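PDB 5HXW: L-amino acid deaminase from Proteus vulgaris, which probably catalyses the FAD-dependent oxidative deamination of L-amino acids to 2-oxo acids and ammonia, as a membrane-bound flavoenzyme. Local coordinates for residues 62-67 with 201-206; 208-213 with 223-228; 243-248 with 338-343. All coordinates share one frame; numbering follows the deposited sequence.

Overall arrangement
Along the chain the three contacts come in series. Contact 1 pairs strands 63-66 and 203-205 at one edge of the six-stranded FAD-binding sheet; contact 2 is the hairpin 210-216/219-225, which follows strand 203-205; contact 3 sets helix 243-248 beside the chain that leaves helix 332-339. The centres of contacts 1 and 2 lie about 13 Å apart, those of 2 and 3 about 15 Å, and those of 1 and 3 about 24 Å. Val66 packs on Ala210 and Thr225, and Phe246 on Ala210 and Gly212, so contact 2 bridges the other two. Contacts 1 and 2 hold the ribose and adenine of FAD respectively, whereas contact 3 is more superficial and borders a bound detergent, although its Phe246 also touches FAD.

Contact 1: residues 62-67 with 201-206; sequences SVVIVE and GVRIYT. With FAD (flavin-adenine dinucleotide), chain G.
Val64, Ile65 and Val66 pair in parallel register with Arg203, Ile204 and Tyr205, the strand axes 4.7 Å apart at closest. The bonding alternates as a parallel ladder requires. Ile65 gives its N-H to Arg203 O (2.7 Å) and receives Tyr205 N at its own carbonyl O (2.8 Å), while Glu67 N donates to Tyr205 O (2.9 Å). Where the ladder begins, Arg203 N to Val63 O is weak at 3.3 Å, although its N-H points straight at the acceptor (175°). The carbonyl of Glu67 probably accepts from Cys208 N, and Ile204 N, which faces outward, is taken by Thr30 OG1.

The Glu67 carboxylate is gripped at both oxygens. FAD O3B donates to Glu67 OE1 (2.9 Å) and FAD O2B to Glu67 OE2 (2.7 Å); Ala45 N supplements the first and Gly69 N the second. With CG anti to the backbone N (chi1 168°) and the chain bent at chi2, the acid turns away from strand 203-205 to meet the ribose. An acidic residue just beyond the second strand and holding both ribose hydroxyls is characteristic of Rossmann-type FAD domains.

Ile65 and Ile204 lie side by side on one face, where Ile65 CD1 also meets Val202 CG1 at 3.7 Å. On the reverse face Val64 CG1 comes to the edge of the Tyr205 ring, near CD2, and Val64 CG2 lies obliquely against the Arg203 guanidinium.

Strand 40-43 bonds to the other side of strand 63-66. Helices 47-58 and 189-199 cover the Val202-Ile204 face, while Pro35 lies on Arg203 and Tyr205.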
# COMPACT_ATOMS: atom_id res chain seq x y z
N SER A 62 -8.83 4.32 23.14
CA SER A 62 -9.65 3.16 22.81
C SER A 62 -10.22 3.37 21.41
O SER A 62 -10.98 4.32 21.18
CB SER A 62 -10.75 2.98 23.85
OG SER A 62 -10.22 2.98 25.16
N VAL A 63 -9.83 2.50 20.49
CA VAL A 63 -10.14 2.71 19.07
C VAL A 63 -11.20 1.73 18.53
O VAL A 63 -11.29 0.58 18.97
CB VAL A 63 -8.87 2.74 18.17
CG1 VAL A 63 -7.69 3.38 18.89
CG2 VAL A 63 -8.48 1.35 17.73
N VAL A 64 -11.99 2.22 17.58
CA VAL A 64 -12.95 1.41 16.84
C VAL A 64 -12.67 1.60 15.35
O VAL A 64 -12.62 2.73 14.86
CB VAL A 64 -14.42 1.78 17.18
CG1 VAL A 64 -15.41 1.12 16.22
CG2 VAL A 64 -14.76 1.38 18.61
N ILE A 65 -12.44 0.49 14.65
CA ILE A 65 -12.33 0.48 13.19
C ILE A 65 -13.66 0.02 12.60
O ILE A 65 -14.20 -1.01 12.99
CB ILE A 65 -11.18 -0.43 12.69
CG1 ILE A 65 -9.83 -0.01 13.29
CG2 ILE A 65 -11.12 -0.42 11.16
CD1 ILE A 65 -8.67 -0.93 12.95
N VAL A 66 -14.18 0.82 11.67
CA VAL A 66 -15.31 0.40 10.83
C VAL A 66 -14.81 0.01 9.44
O VAL A 66 -13.96 0.69 8.87
CB VAL A 66 -16.48 1.43 10.77
CG1 VAL A 66 -17.19 1.51 12.12
CG2 VAL A 66 -16.01 2.82 10.32
N GLU A 67 -15.35 -1.09 8.92
CA GLU A 67 -14.92 -1.66 7.65
C GLU A 67 -16.14 -2.09 6.85
O GLU A 67 -16.98 -2.86 7.34
CB GLU A 67 -13.97 -2.84 7.89
CG GLU A 67 -13.65 -3.73 6.68
CD GLU A 67 -13.00 -2.99 5.53
OE1 GLU A 67 -11.93 -2.37 5.71
OE2 GLU A 67 -13.57 -3.03 4.42
N GLY A 201 -7.10 -4.71 22.11
CA GLY A 201 -8.38 -4.09 22.46
C GLY A 201 -8.97 -3.23 21.36
O GLY A 201 -9.95 -2.52 21.59
N VAL A 202 -8.37 -3.29 20.17
CA VAL A 202 -8.92 -2.65 18.97
C VAL A 202 -10.16 -3.42 18.55
O VAL A 202 -10.12 -4.64 18.38
CB VAL A 202 -7.90 -2.60 17.79
CG1 VAL A 202 -8.55 -2.10 16.51
CG2 VAL A 202 -6.68 -1.76 18.14
N ARG A 203 -11.26 -2.69 18.41
CA ARG A 203 -12.52 -3.27 17.95
C ARG A 203 -12.73 -2.98 16.47
O ARG A 203 -12.69 -1.82 16.05
CB ARG A 203 -13.69 -2.75 18.80
CG ARG A 203 -13.62 -3.19 20.25
CD ARG A 203 -14.85 -2.78 21.03
NE ARG A 203 -14.91 -1.34 21.25
CZ ARG A 203 -15.91 -0.70 21.85
NH1 ARG A 203 -16.97 -1.37 22.31
NH2 ARG A 203 -15.86 0.62 21.99
N ILE A 204 -12.91 -4.03 15.68
CA ILE A 204 -13.12 -3.90 14.24
C ILE A 204 -14.49 -4.45 13.84
O ILE A 204 -14.76 -5.64 14.02
CB ILE A 204 -11.99 -4.57 13.41
CG1 ILE A 204 -10.61 -4.08 13.86
CG2 ILE A 204 -12.19 -4.27 11.92
CD1 ILE A 204 -9.47 -5.06 13.64
N TYR A 205 -15.34 -3.58 13.31
CA TYR A 205 -16.68 -3.97 12.87
C TYR A 205 -16.77 -4.06 11.35
O TYR A 205 -16.67 -3.06 10.65
CB TYR A 205 -17.75 -3.03 13.46
CG TYR A 205 -17.78 -3.09 14.98
CD1 TYR A 205 -18.55 -4.05 15.65
CD2 TYR A 205 -17.02 -2.19 15.74
CE1 TYR A 205 -18.57 -4.11 17.04
CE2 TYR A 205 -17.03 -2.25 17.13
CZ TYR A 205 -17.81 -3.20 17.77
OH TYR A 205 -17.82 -3.25 19.15
N THR A 206 -16.92 -5.30 10.88
CA THR A 206 -16.93 -5.63 9.44
C THR A 206 -18.34 -5.61 8.85
O THR A 206 -19.33 -5.70 9.59
CB THR A 206 -16.25 -6.99 9.16
OG1 THR A 206 -16.93 -8.03 9.87
CG2 THR A 206 -14.77 -6.96 9.58
PA FAD G . -6.59 -0.66 1.84
O1A FAD G . -7.37 -0.81 0.56
O2A FAD G . -5.68 -1.78 2.26
O5B FAD G . -7.63 -0.40 3.04
C5B FAD G . -8.73 0.49 2.87
C4B FAD G . -9.95 -0.17 3.48
O4B FAD G . -10.92 0.81 3.81
C3B FAD G . -10.61 -1.14 2.51
O3B FAD G . -10.63 -2.42 3.14
C2B FAD G . -12.01 -0.59 2.31
O2B FAD G . -13.00 -1.61 2.24
C1B FAD G . -12.22 0.29 3.53
N9A FAD G . -13.17 1.40 3.35
C8A FAD G . -13.14 2.33 2.38
N7A FAD G . -14.15 3.22 2.51
C5A FAD G . -14.85 2.86 3.60
C6A FAD G . -16.05 3.36 4.31
N6A FAD G . -16.69 4.46 3.86
N1A FAD G . -16.46 2.70 5.43
C2A FAD G . -15.82 1.60 5.88
N3A FAD G . -14.72 1.09 5.28
C4A FAD G . -14.20 1.66 4.16
N1 FAD G . 3.11 -1.77 -1.10
C2 FAD G . 4.37 -2.12 -0.73
O2 FAD G . 4.85 -1.59 0.30
N3 FAD G . 5.12 -2.99 -1.44
C4 FAD G . 4.66 -3.59 -2.55
O4 FAD G . 5.38 -4.41 -3.18
C4X FAD G . 3.28 -3.27 -3.02
N5 FAD G . 2.73 -3.82 -4.13
C5X FAD G . 1.47 -3.50 -4.54
C6 FAD G . 0.93 -4.09 -5.69
C7 FAD G . -0.37 -3.77 -6.11
C7M FAD G . -0.92 -4.42 -7.35
C8 FAD G . -1.18 -2.80 -5.31
C8M FAD G . -2.58 -2.40 -5.68
C9 FAD G . -0.63 -2.22 -4.17
C9A FAD G . 0.66 -2.53 -3.75
N10 FAD G . 1.20 -1.95 -2.58
C10 FAD G . 2.52 -2.30 -2.20
C1' FAD G . 0.43 -0.96 -1.81
C2' FAD G . -0.33 -1.41 -0.58
O2' FAD G . -1.18 -2.50 -0.92
C3' FAD G . -1.19 -0.22 -0.15
O3' FAD G . -0.48 1.03 -0.27
C4' FAD G . -1.74 -0.39 1.26
O4' FAD G . -2.50 -1.61 1.38
C5' FAD G . -2.62 0.80 1.59
O5' FAD G . -3.39 0.47 2.74
P FAD G . -4.79 1.19 3.02
O1P FAD G . -5.26 0.66 4.34
O2P FAD G . -4.62 2.67 2.84
O3P FAD G . -5.74 0.70 1.81

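Contact 2: residues 208-213 with 223-228; sequences CAARGL and VVTEKG. With FAD (flavin-adenine dinucleotide), chain G.
Arg211 and Gly212 both face Val224, which puts a classic beta bulge into this antiparallel pairing. Arg211 N donates to Val224 O (2.9 Å) and Val224 N to Gly212 O (2.9 Å); the near-helical backbone of Arg211 (-76°/-40°) takes up the extra residue. The bulge adjoins Ala210, whose N-H reaches FAD N1A at 2.8 Å while its carbonyl O accepts from FAD N6A at 2.7 Å. One residue's backbone thus reads the adenine edge.

The close-packed side is buried. Ala210 CB and Leu213 CB each approach a methyl of Val223, and Cys208 SG, anti to its backbone N (chi1 177°), lies 3.5 Å from Thr225 OG1. That hydroxyl bonds to Gly228 O, which also receives Thr225 N from the opposite face of the carbonyl plane; Gly228 N, donating to Thr225 O, closes the type I turn.

The outer side is polar and more exposed. Glu226 OE1 uses its anti lone pair to accept Ala209 N firmly (2.7 Å), but Glu226 N returns a longer bond to Ala209 O (3.2 Å). Glu226 CA sits over one guanidinium face of Arg211, whose salt-bridge partner is Glu353; Glu226 OE2 instead pairs with Arg356. Loosest is exposed Lys227, whose CD merely lies against Cys208.

Helix 351-354 flanks Ala209, Arg211 and Glu226. Strand 235-237 supports Leu213 and Val223, strand 63-66 reaches Ala210 and Thr225 through Val66, and strand 228-231 completes the three-stranded sheet.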
# COMPACT_ATOMS: atom_id res chain seq x y z
N CYS A 208 -19.74 -3.03 7.57
CA CYS A 208 -20.27 -1.87 8.26
C CYS A 208 -19.61 -0.61 7.69
O CYS A 208 -18.57 -0.15 8.18
CB CYS A 208 -20.03 -2.02 9.77
SG CYS A 208 -20.53 -0.64 10.81
N ALA A 209 -20.22 -0.06 6.64
CA ALA A 209 -19.69 1.09 5.90
C ALA A 209 -19.91 2.40 6.65
O ALA A 209 -20.99 2.64 7.18
CB ALA A 209 -20.33 1.16 4.52
N ALA A 210 -18.87 3.24 6.68
CA ALA A 210 -18.99 4.60 7.19
C ALA A 210 -19.43 5.54 6.06
O ALA A 210 -18.69 5.76 5.10
CB ALA A 210 -17.68 5.07 7.80
N ARG A 211 -20.65 6.06 6.18
CA ARG A 211 -21.23 6.96 5.18
C ARG A 211 -20.62 8.37 5.27
O ARG A 211 -20.34 9.00 4.24
CB ARG A 211 -22.75 7.01 5.34
CG ARG A 211 -23.43 5.68 5.07
CD ARG A 211 -24.88 5.70 5.50
NE ARG A 211 -25.60 4.53 5.00
CZ ARG A 211 -26.82 4.15 5.38
NH1 ARG A 211 -27.49 4.84 6.29
NH2 ARG A 211 -27.36 3.06 4.84
N GLY A 212 -20.42 8.83 6.50
CA GLY A 212 -19.86 10.15 6.77
C GLY A 212 -19.89 10.47 8.25
O GLY A 212 -20.00 9.57 9.09
N LEU A 213 -19.81 11.76 8.56
CA LEU A 213 -19.78 12.20 9.96
C LEU A 213 -20.67 13.41 10.24
O LEU A 213 -20.91 14.24 9.36
CB LEU A 213 -18.33 12.44 10.43
CG LEU A 213 -17.30 13.18 9.57
CD1 LEU A 213 -17.42 14.69 9.70
CD2 LEU A 213 -15.91 12.73 9.98
N VAL A 223 -19.89 9.51 13.92
CA VAL A 223 -19.62 8.88 12.63
C VAL A 223 -20.83 8.00 12.31
O VAL A 223 -21.19 7.12 13.11
CB VAL A 223 -18.29 8.07 12.62
CG1 VAL A 223 -18.21 7.10 11.45
CG2 VAL A 223 -17.09 9.01 12.59
N VAL A 224 -21.46 8.24 11.16
CA VAL A 224 -22.67 7.51 10.79
C VAL A 224 -22.32 6.33 9.90
O VAL A 224 -21.72 6.49 8.83
CB VAL A 224 -23.75 8.43 10.13
CG1 VAL A 224 -25.04 7.65 9.87
CG2 VAL A 224 -24.06 9.62 11.02
N THR A 225 -22.69 5.14 10.37
CA THR A 225 -22.51 3.89 9.62
C THR A 225 -23.88 3.29 9.27
O THR A 225 -24.91 3.76 9.77
CB THR A 225 -21.66 2.84 10.39
OG1 THR A 225 -22.43 2.26 11.45
CG2 THR A 225 -20.37 3.45 10.96
N GLU A 226 -23.88 2.27 8.42
CA GLU A 226 -25.10 1.53 8.06
C GLU A 226 -25.70 0.73 9.24
O GLU A 226 -26.89 0.41 9.23
CB GLU A 226 -24.85 0.61 6.86
CG GLU A 226 -23.79 -0.47 7.07
CD GLU A 226 -23.49 -1.26 5.82
OE1 GLU A 226 -22.29 -1.45 5.51
OE2 GLU A 226 -24.44 -1.70 5.13
N LYS A 227 -24.86 0.43 10.23
CA LYS A 227 -25.29 -0.25 11.46
C LYS A 227 -25.76 0.74 12.55
O LYS A 227 -26.28 0.32 13.59
CB LYS A 227 -24.17 -1.15 12.00
CG LYS A 227 -24.09 -2.52 11.33
CD LYS A 227 -22.94 -3.33 11.91
CE LYS A 227 -22.81 -4.70 11.26
NZ LYS A 227 -23.72 -5.70 11.87
N GLY A 228 -25.57 2.04 12.30
CA GLY A 228 -25.92 3.09 13.25
C GLY A 228 -24.81 4.11 13.46
O GLY A 228 -23.82 4.13 12.71
PA FAD G . -6.59 -0.66 1.84
O1A FAD G . -7.37 -0.81 0.56
O2A FAD G . -5.68 -1.78 2.26
O5B FAD G . -7.63 -0.40 3.04
C5B FAD G . -8.73 0.49 2.87
C4B FAD G . -9.95 -0.17 3.48
O4B FAD G . -10.92 0.81 3.81
C3B FAD G . -10.61 -1.14 2.51
O3B FAD G . -10.63 -2.42 3.14
C2B FAD G . -12.01 -0.59 2.31
O2B FAD G . -13.00 -1.61 2.24
C1B FAD G . -12.22 0.29 3.53
N9A FAD G . -13.17 1.40 3.35
C8A FAD G . -13.14 2.33 2.38
N7A FAD G . -14.15 3.22 2.51
C5A FAD G . -14.85 2.86 3.60
C6A FAD G . -16.05 3.36 4.31
N6A FAD G . -16.69 4.46 3.86
N1A FAD G . -16.46 2.70 5.43
C2A FAD G . -15.82 1.60 5.88
N3A FAD G . -14.72 1.09 5.28
C4A FAD G . -14.20 1.66 4.16
N1 FAD G . 3.11 -1.77 -1.10
C2 FAD G . 4.37 -2.12 -0.73
O2 FAD G . 4.85 -1.59 0.30
N3 FAD G . 5.12 -2.99 -1.44
C4 FAD G . 4.66 -3.59 -2.55
O4 FAD G . 5.38 -4.41 -3.18
C4X FAD G . 3.28 -3.27 -3.02
N5 FAD G . 2.73 -3.82 -4.13
C5X FAD G . 1.47 -3.50 -4.54
C6 FAD G . 0.93 -4.09 -5.69
C7 FAD G . -0.37 -3.77 -6.11
C7M FAD G . -0.92 -4.42 -7.35
C8 FAD G . -1.18 -2.80 -5.31
C8M FAD G . -2.58 -2.40 -5.68
C9 FAD G . -0.63 -2.22 -4.17
C9A FAD G . 0.66 -2.53 -3.75
N10 FAD G . 1.20 -1.95 -2.58
C10 FAD G . 2.52 -2.30 -2.20
C1' FAD G . 0.43 -0.96 -1.81
C2' FAD G . -0.33 -1.41 -0.58
O2' FAD G . -1.18 -2.50 -0.92
C3' FAD G . -1.19 -0.22 -0.15
O3' FAD G . -0.48 1.03 -0.27
C4' FAD G . -1.74 -0.39 1.26
O4' FAD G . -2.50 -1.61 1.38
C5' FAD G . -2.62 0.80 1.59
O5' FAD G . -3.39 0.47 2.74
P FAD G . -4.79 1.19 3.02
O1P FAD G . -5.26 0.66 4.34
O2P FAD G . -4.62 2.67 2.84
O3P FAD G . -5.74 0.70 1.81

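Contact 3: residues 243-248 with 338-343; sequences SRLFMQ and FMQSTH. With 16A (cetyl-trimethyl-ammonium), chain H.
Gln248, in the last turn of helix 243-248, and Thr342, in the loop beyond helix 332-339, bring their CA atoms to 6.1 Å, the nearest backbone approach between the two segments. The Gln248 side chain, extended beyond CG, crosses Thr342 obliquely and sets its amide NE2 3.4 Å from the methyl CG2. One turn earlier Leu245 points at the other segment. Its CG is anti to the backbone N (chi1 -170°), and the two methyls divide the work: CD1 lies 3.5 Å from Ser341 O and CD2 3.9 Å from Gln340 OE1. His343 NE2 comes 3.5 Å from Gln248 O at an angle too poor for a bond; its partner is Asn251 OD1, weakly held.

On the far side of segment 338-343, the cetyl-trimethyl-ammonium head group lies near Phe338 O (3.4 Å to C16) and Ser341 OG (3.7 Å to C19). Its quaternary nitrogen has no N-H to donate, so these oxygens probably favour its charge electrostatically. Inward, Leu245 rests on Pro351 and Phe352.

Apart from the His343-Gln248 approach, methyls meet polar atoms without hydrogen bonds. The 234 Å² buried implies modest van der Waals adhesion between helix 243-248, whose Phe246 touches FAD, and the loop after helix 332-339.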
# COMPACT_ATOMS: atom_id res chain seq x y z
N SER A 243 -11.01 6.87 -0.18
CA SER A 243 -10.78 8.03 0.68
C SER A 243 -11.22 9.37 0.06
O SER A 243 -11.79 10.21 0.76
CB SER A 243 -9.32 8.10 1.12
OG SER A 243 -8.99 7.01 1.95
N ARG A 244 -10.96 9.54 -1.24
CA ARG A 244 -11.42 10.71 -1.99
C ARG A 244 -12.95 10.86 -1.92
O ARG A 244 -13.45 11.95 -1.61
CB ARG A 244 -10.96 10.65 -3.46
CG ARG A 244 -11.67 11.67 -4.33
CD ARG A 244 -11.23 11.73 -5.77
NE ARG A 244 -12.11 12.63 -6.51
CZ ARG A 244 -12.00 13.96 -6.55
NH1 ARG A 244 -11.02 14.59 -5.91
NH2 ARG A 244 -12.87 14.67 -7.25
N LEU A 245 -13.66 9.77 -2.20
CA LEU A 245 -15.12 9.74 -2.22
C LEU A 245 -15.74 10.05 -0.86
O LEU A 245 -16.78 10.72 -0.79
CB LEU A 245 -15.62 8.39 -2.77
CG LEU A 245 -17.09 8.15 -3.11
CD1 LEU A 245 -17.63 9.10 -4.18
CD2 LEU A 245 -17.28 6.71 -3.55
N PHE A 246 -15.09 9.59 0.22
CA PHE A 246 -15.51 9.90 1.59
C PHE A 246 -15.40 11.39 1.90
O PHE A 246 -16.30 11.98 2.49
CB PHE A 246 -14.72 9.06 2.61
CG PHE A 246 -15.27 9.13 4.01
CD1 PHE A 246 -16.31 8.29 4.40
CD2 PHE A 246 -14.75 10.04 4.93
CE1 PHE A 246 -16.83 8.36 5.70
CE2 PHE A 246 -15.26 10.12 6.22
CZ PHE A 246 -16.30 9.28 6.61
N MET A 247 -14.28 12.00 1.48
CA MET A 247 -14.03 13.43 1.73
C MET A 247 -14.79 14.35 0.76
O MET A 247 -14.97 15.54 1.05
CB MET A 247 -12.53 13.73 1.72
CG MET A 247 -11.70 12.97 2.75
SD MET A 247 -12.22 13.16 4.47
CE MET A 247 -11.82 14.88 4.79
N GLN A 248 -15.21 13.80 -0.38
CA GLN A 248 -16.08 14.49 -1.33
C GLN A 248 -17.42 14.88 -0.72
O GLN A 248 -17.87 16.02 -0.88
CB GLN A 248 -16.32 13.64 -2.57
CG GLN A 248 -15.64 14.17 -3.82
CD GLN A 248 -16.33 13.69 -5.08
OE1 GLN A 248 -16.54 12.49 -5.28
NE2 GLN A 248 -16.69 14.63 -5.95
N PHE A 338 -19.28 8.13 -13.32
CA PHE A 338 -20.38 9.06 -13.56
C PHE A 338 -21.64 8.74 -12.75
O PHE A 338 -22.44 9.63 -12.48
CB PHE A 338 -20.71 9.17 -15.06
CG PHE A 338 -19.81 10.11 -15.81
CD1 PHE A 338 -19.80 11.48 -15.53
CD2 PHE A 338 -18.97 9.63 -16.81
CE1 PHE A 338 -18.97 12.35 -16.22
CE2 PHE A 338 -18.13 10.50 -17.51
CZ PHE A 338 -18.13 11.86 -17.22
N MET A 339 -21.80 7.47 -12.37
CA MET A 339 -22.97 7.07 -11.58
C MET A 339 -22.70 6.87 -10.08
O MET A 339 -23.59 6.46 -9.33
CB MET A 339 -23.70 5.89 -12.24
CG MET A 339 -23.07 4.51 -12.09
SD MET A 339 -23.79 3.32 -13.24
CE MET A 339 -25.54 3.72 -13.19
N GLN A 340 -21.48 7.18 -9.65
CA GLN A 340 -21.17 7.40 -8.24
C GLN A 340 -21.57 8.84 -7.92
O GLN A 340 -21.14 9.77 -8.60
CB GLN A 340 -19.69 7.20 -7.96
CG GLN A 340 -19.28 5.75 -7.73
CD GLN A 340 -17.77 5.54 -7.73
OE1 GLN A 340 -16.99 6.46 -7.48
NE2 GLN A 340 -17.36 4.31 -7.99
N SER A 341 -22.41 8.99 -6.89
CA SER A 341 -22.80 10.31 -6.40
C SER A 341 -21.63 11.04 -5.75
O SER A 341 -20.73 10.41 -5.18
CB SER A 341 -23.97 10.21 -5.42
OG SER A 341 -25.20 10.11 -6.11
N THR A 342 -21.64 12.36 -5.87
CA THR A 342 -20.66 13.23 -5.21
C THR A 342 -21.16 13.60 -3.81
O THR A 342 -20.36 13.96 -2.94
CB THR A 342 -20.35 14.50 -6.03
OG1 THR A 342 -21.56 15.26 -6.22
CG2 THR A 342 -19.76 14.15 -7.39
N HIS A 343 -22.48 13.52 -3.62
CA HIS A 343 -23.13 13.82 -2.35
C HIS A 343 -24.29 12.88 -2.04
O HIS A 343 -25.04 12.49 -2.93
CB HIS A 343 -23.59 15.27 -2.30
CG HIS A 343 -22.49 16.24 -2.01
ND1 HIS A 343 -21.67 16.75 -3.00
CD2 HIS A 343 -22.04 16.76 -0.85
CE1 HIS A 343 -20.78 17.55 -2.46
NE2 HIS A 343 -20.98 17.58 -1.16
C1 16A H . -24.48 7.95 -28.22
C2 16A H . -23.62 7.78 -26.99
C3 16A H . -24.47 7.78 -25.72
C4 16A H . -23.67 7.28 -24.52
C5 16A H . -24.34 7.73 -23.22
C6 16A H . -24.21 6.66 -22.14
C7 16A H . -23.89 7.29 -20.79
C8 16A H . -24.49 6.50 -19.64
C9 16A H . -23.65 6.67 -18.38
C10 16A H . -24.52 6.74 -17.14
C11 16A H . -24.66 8.17 -16.62
C12 16A H . -24.66 8.19 -15.10
C13 16A H . -26.06 8.41 -14.54
C14 16A H . -26.12 9.73 -13.79
C15 16A H . -26.71 9.56 -12.39
C16 16A H . -25.65 9.84 -11.31
N1 16A H . -25.75 11.10 -10.53
C17 16A H . -25.65 12.32 -11.37
C18 16A H . -27.00 11.16 -9.75
C19 16A H . -24.63 11.13 -9.59